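PDB 4OM9: serine protease pet from Escherichia coli, which is a secreted autotransporter enterotoxin with serine protease activity, probably cleaving the host cytoskeletal protein alpha-fodrin. Local coordinates for residues 465-476 with 493-501. Sequence-based numbering, arbitrary orientation.
Sequences VNNQNNYIYHGN and NARLILDGD
Leu496 and Tyr471 lie side by side and point the same way, on the inward face of two successive rungs of the right-handed parallel beta-helix that forms the stalk of autotransporter passenger domains. Leu496 CD1 meets the edge of the Tyr471 ring at CD2, 3.6 Å away, and the same methyl also reaches Val465 CG1, at 4.0 Å. The leucine CG stands anti to the backbone N (chi1 172°), into the interior, and chi2 of 58° turns CD1 back toward the preceding rung. Two residues along, on the same face, Leu498 CD1 touches Tyr473 CB. On the other face, Ile472 and Ile497 cross at a slant: Ile472 CG1 lies 3.9 Å from Ile497 CD1, with Tyr620 of strand 618-622 packing against both. The strands 471-473 and 496-498 are held in parallel register by backbone bonds, among them Tyr473 N to Ile497 O at 2.9 Å. Beyond them, His474 runs alongside Asp499, ring and carboxylate planes 33° apart; His474 ND1 makes only a weak bond to Asp499 OD2, which His519 also binds, while NE2 bonds to Asp622. Water 2 bridges Tyr473 O, Gly475 O and Gly500 N where the chains turn. Past this turn, Asp501 N donates to Asn476 OD1, 2.8 Å away, in the carbonyl plane and on a lone pair.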
loop_
_atom_site.group_PDB
_atom_site.type_symbol
_atom_site.label_atom_id
_atom_site.label_comp_id
_atom_site.label_asym_id
_atom_site.label_seq_id
_atom_site.Cartn_x
_atom_site.Cartn_y
_atom_site.Cartn_z
ATOM N N VAL A 465 -5.936 14.504 12.744
ATOM C CA VAL A 465 -4.518 14.750 12.524
ATOM C C VAL A 465 -4.389 16.097 11.883
ATOM O O VAL A 465 -4.801 16.274 10.741
ATOM C CB VAL A 465 -3.865 13.703 11.614
ATOM C CG1 VAL A 465 -2.369 13.970 11.509
ATOM C CG2 VAL A 465 -4.160 12.303 12.113
ATOM N N ASN A 466 -3.841 17.060 12.608
ATOM C CA ASN A 466 -3.871 18.433 12.122
ATOM C C ASN A 466 -2.497 19.069 12.029
ATOM O O ASN A 466 -2.307 20.211 12.397
ATOM C CB ASN A 466 -4.806 19.289 12.992
ATOM C CG ASN A 466 -4.442 19.264 14.433
ATOM O OD1 ASN A 466 -3.430 18.662 14.810
ATOM N ND2 ASN A 466 -5.252 19.923 15.276
ATOM N N ASN A 467 -1.544 18.314 11.506
ATOM C CA ASN A 467 -0.272 18.883 11.094
ATOM C C ASN A 467 -0.416 20.117 10.186
ATOM O O ASN A 467 -1.326 20.202 9.338
ATOM C CB ASN A 467 0.544 17.822 10.376
ATOM C CG ASN A 467 -0.203 17.225 9.216
ATOM O OD1 ASN A 467 -1.230 16.572 9.406
ATOM N ND2 ASN A 467 0.306 17.445 7.994
ATOM N N GLN A 468 0.498 21.065 10.360
ATOM C CA GLN A 468 0.488 22.295 9.584
ATOM C C GLN A 468 1.597 22.287 8.534
ATOM O O GLN A 468 1.693 23.184 7.692
ATOM C CB GLN A 468 0.634 23.500 10.507
ATOM C CG GLN A 468 -0.471 23.608 11.550
ATOM C CD GLN A 468 -0.366 24.876 12.382
ATOM O OE1 GLN A 468 0.085 24.846 13.528
ATOM N NE2 GLN A 468 -0.779 26.001 11.806
ATOM N N ASN A 469 2.444 21.268 8.601
ATOM C CA ASN A 469 3.518 21.120 7.645
ATOM C C ASN A 469 3.502 19.719 7.109
ATOM O O ASN A 469 2.730 18.880 7.581
ATOM C CB ASN A 469 4.873 21.417 8.278
ATOM C CG ASN A 469 4.834 22.606 9.209
ATOM O OD1 ASN A 469 5.068 22.474 10.420
ATOM N ND2 ASN A 469 4.544 23.783 8.653
ATOM N N ASN A 470 4.357 19.480 6.116
ATOM C CA ASN A 470 4.482 18.176 5.500
ATOM C C ASN A 470 4.785 17.117 6.537
ATOM O O ASN A 470 5.754 17.228 7.297
ATOM C CB ASN A 470 5.583 18.179 4.446
ATOM C CG ASN A 470 5.143 18.782 3.127
ATOM O OD1 ASN A 470 4.003 19.238 2.967
ATOM N ND2 ASN A 470 6.059 18.803 2.176
ATOM N N TYR A 471 3.940 16.099 6.567
ATOM C CA TYR A 471 4.088 15.021 7.521
ATOM C C TYR A 471 3.567 13.725 6.901
ATOM O O TYR A 471 2.526 13.715 6.217
ATOM C CB TYR A 471 3.354 15.331 8.836
ATOM C CG TYR A 471 2.995 14.065 9.576
ATOM C CD1 TYR A 471 3.952 13.347 10.294
ATOM C CD2 TYR A 471 1.709 13.563 9.525
ATOM C CE1 TYR A 471 3.620 12.162 10.949
ATOM C CE2 TYR A 471 1.374 12.403 10.172
ATOM C CZ TYR A 471 2.326 11.702 10.882
ATOM O OH TYR A 471 1.947 10.538 11.503
ATOM N N ILE A 472 4.302 12.635 7.108
ATOM C CA ILE A 472 3.850 11.347 6.603
ATOM C C ILE A 472 3.508 10.391 7.745
ATOM O O ILE A 472 4.339 10.122 8.592
ATOM C CB ILE A 472 4.898 10.687 5.691
ATOM C CG1 ILE A 472 5.414 11.696 4.666
ATOM C CG2 ILE A 472 4.292 9.470 5.001
ATOM C CD1 ILE A 472 6.375 11.104 3.627
ATOM N N TYR A 473 2.272 9.898 7.751
ATOM C CA TYR A 473 1.882 8.828 8.652
ATOM C C TYR A 473 2.211 7.526 7.946
ATOM O O TYR A 473 1.652 7.240 6.872
ATOM C CB TYR A 473 0.395 8.910 9.018
ATOM C CG TYR A 473 -0.096 7.764 9.882
ATOM C CD1 TYR A 473 0.566 7.421 11.075
ATOM C CD2 TYR A 473 -1.235 7.039 9.528
ATOM C CE1 TYR A 473 0.115 6.378 11.866
ATOM C CE2 TYR A 473 -1.693 5.993 10.308
ATOM C CZ TYR A 473 -1.020 5.668 11.483
ATOM O OH TYR A 473 -1.474 4.618 12.259
ATOM N N HIS A 474 3.157 6.776 8.520
ATOM C CA HIS A 474 3.592 5.499 7.982
ATOM C C HIS A 474 2.700 4.336 8.447
ATOM O O HIS A 474 2.804 3.231 7.926
ATOM C CB HIS A 474 5.034 5.200 8.394
ATOM C CG HIS A 474 6.081 6.035 7.706
ATOM N ND1 HIS A 474 6.237 6.078 6.333
ATOM C CD2 HIS A 474 7.089 6.783 8.226
ATOM C CE1 HIS A 474 7.268 6.857 6.034
ATOM N NE2 HIS A 474 7.799 7.292 7.161
ATOM N N GLY A 475 1.853 4.569 9.450
ATOM C CA GLY A 475 1.059 3.495 10.040
ATOM C C GLY A 475 -0.297 3.281 9.378
ATOM O O GLY A 475 -0.594 3.875 8.331
ATOM N N ASN A 476 -1.142 2.452 9.986
ATOM C CA ASN A 476 -2.454 2.189 9.404
ATOM C C ASN A 476 -3.640 2.729 10.219
ATOM O O ASN A 476 -3.480 3.249 11.325
ATOM C CB ASN A 476 -2.652 0.692 9.192
ATOM C CG ASN A 476 -1.434 0.025 8.606
ATOM O OD1 ASN A 476 -1.051 0.304 7.471
ATOM N ND2 ASN A 476 -0.809 -0.869 9.385
ATOM N N ASN A 493 0.228 24.119 2.507
ATOM C CA ASN A 493 1.456 23.394 2.789
ATOM C C ASN A 493 1.266 22.369 3.900
ATOM O O ASN A 493 2.147 21.548 4.159
ATOM C CB ASN A 493 2.573 24.376 3.127
ATOM C CG ASN A 493 2.951 25.248 1.938
ATOM O OD1 ASN A 493 2.570 24.960 0.804
ATOM N ND2 ASN A 493 3.702 26.316 2.192
ATOM N N ALA A 494 0.094 22.390 4.523
ATOM C CA ALA A 494 -0.207 21.456 5.599
ATOM C C ALA A 494 -0.579 20.071 5.064
ATOM O O ALA A 494 -1.673 19.554 5.333
ATOM C CB ALA A 494 -1.328 22.006 6.472
ATOM N N ARG A 495 0.344 19.459 4.328
ATOM C CA ARG A 495 0.057 18.205 3.645
ATOM C C ARG A 495 0.155 17.021 4.575
ATOM O O ARG A 495 1.214 16.750 5.133
ATOM C CB ARG A 495 1.006 17.997 2.458
ATOM C CG ARG A 495 0.667 18.845 1.245
ATOM C CD ARG A 495 1.654 18.652 0.112
ATOM N NE ARG A 495 2.321 19.903 -0.222
ATOM C CZ ARG A 495 1.899 20.753 -1.149
ATOM N NH1 ARG A 495 0.796 20.499 -1.851
ATOM N NH2 ARG A 495 2.587 21.867 -1.370
ATOM N N LEU A 496 -0.974 16.336 4.747
ATOM C CA LEU A 496 -1.028 15.046 5.418
ATOM C C LEU A 496 -0.898 13.949 4.369
ATOM O O LEU A 496 -1.746 13.830 3.468
ATOM C CB LEU A 496 -2.327 14.882 6.202
ATOM C CG LEU A 496 -2.525 13.481 6.779
ATOM C CD1 LEU A 496 -1.359 13.113 7.688
ATOM C CD2 LEU A 496 -3.860 13.334 7.505
ATOM N N ILE A 497 0.176 13.169 4.491
ATOM C CA ILE A 497 0.498 12.098 3.555
ATOM C C ILE A 497 0.348 10.725 4.212
ATOM O O ILE A 497 0.999 10.438 5.202
ATOM C CB ILE A 497 1.929 12.268 3.024
ATOM C CG1 ILE A 497 2.070 13.646 2.373
ATOM C CG2 ILE A 497 2.277 11.152 2.044
ATOM C CD1 ILE A 497 3.441 14.279 2.550
ATOM N N LEU A 498 -0.537 9.893 3.683
ATOM C CA LEU A 498 -0.747 8.564 4.243
ATOM C C LEU A 498 -0.026 7.538 3.377
ATOM O O LEU A 498 -0.316 7.440 2.160
ATOM C CB LEU A 498 -2.233 8.235 4.344
ATOM C CG LEU A 498 -3.102 8.820 5.481
ATOM C CD1 LEU A 498 -2.332 9.728 6.485
ATOM C CD2 LEU A 498 -4.330 9.524 4.932
ATOM N N ASP A 499 0.905 6.816 4.012
ATOM C CA ASP A 499 1.835 5.827 3.425
ATOM C C ASP A 499 1.439 4.392 3.692
ATOM O O ASP A 499 2.091 3.450 3.203
ATOM C CB ASP A 499 3.246 5.985 4.028
ATOM C CG ASP A 499 4.269 6.314 3.008
ATOM O OD1 ASP A 499 3.856 6.525 1.860
ATOM O OD2 ASP A 499 5.465 6.390 3.341
ATOM N N GLY A 500 0.460 4.228 4.579
ATOM C CA GLY A 500 0.035 2.910 5.011
ATOM C C GLY A 500 -1.377 2.617 4.552
ATOM O O GLY A 500 -1.945 3.359 3.756
ATOM N N ASP A 501 -1.943 1.531 5.060
ATOM C CA ASP A 501 -3.305 1.154 4.714
ATOM C C ASP A 501 -4.314 1.897 5.580
ATOM O O ASP A 501 -4.167 1.976 6.815
ATOM C CB ASP A 501 -3.494 -0.358 4.858
ATOM C CG ASP A 501 -2.649 -1.126 3.894
ATOM O OD1 ASP A 501 -2.756 -0.851 2.676
ATOM O OD2 ASP A 501 -1.860 -1.985 4.342
HETATM O O HOH W 1 5.276 21.683 4.500
HETATM O O HOH W 2 -0.950 6.054 6.619
HETATM O O HOH W 3 4.228 2.740 5.442
#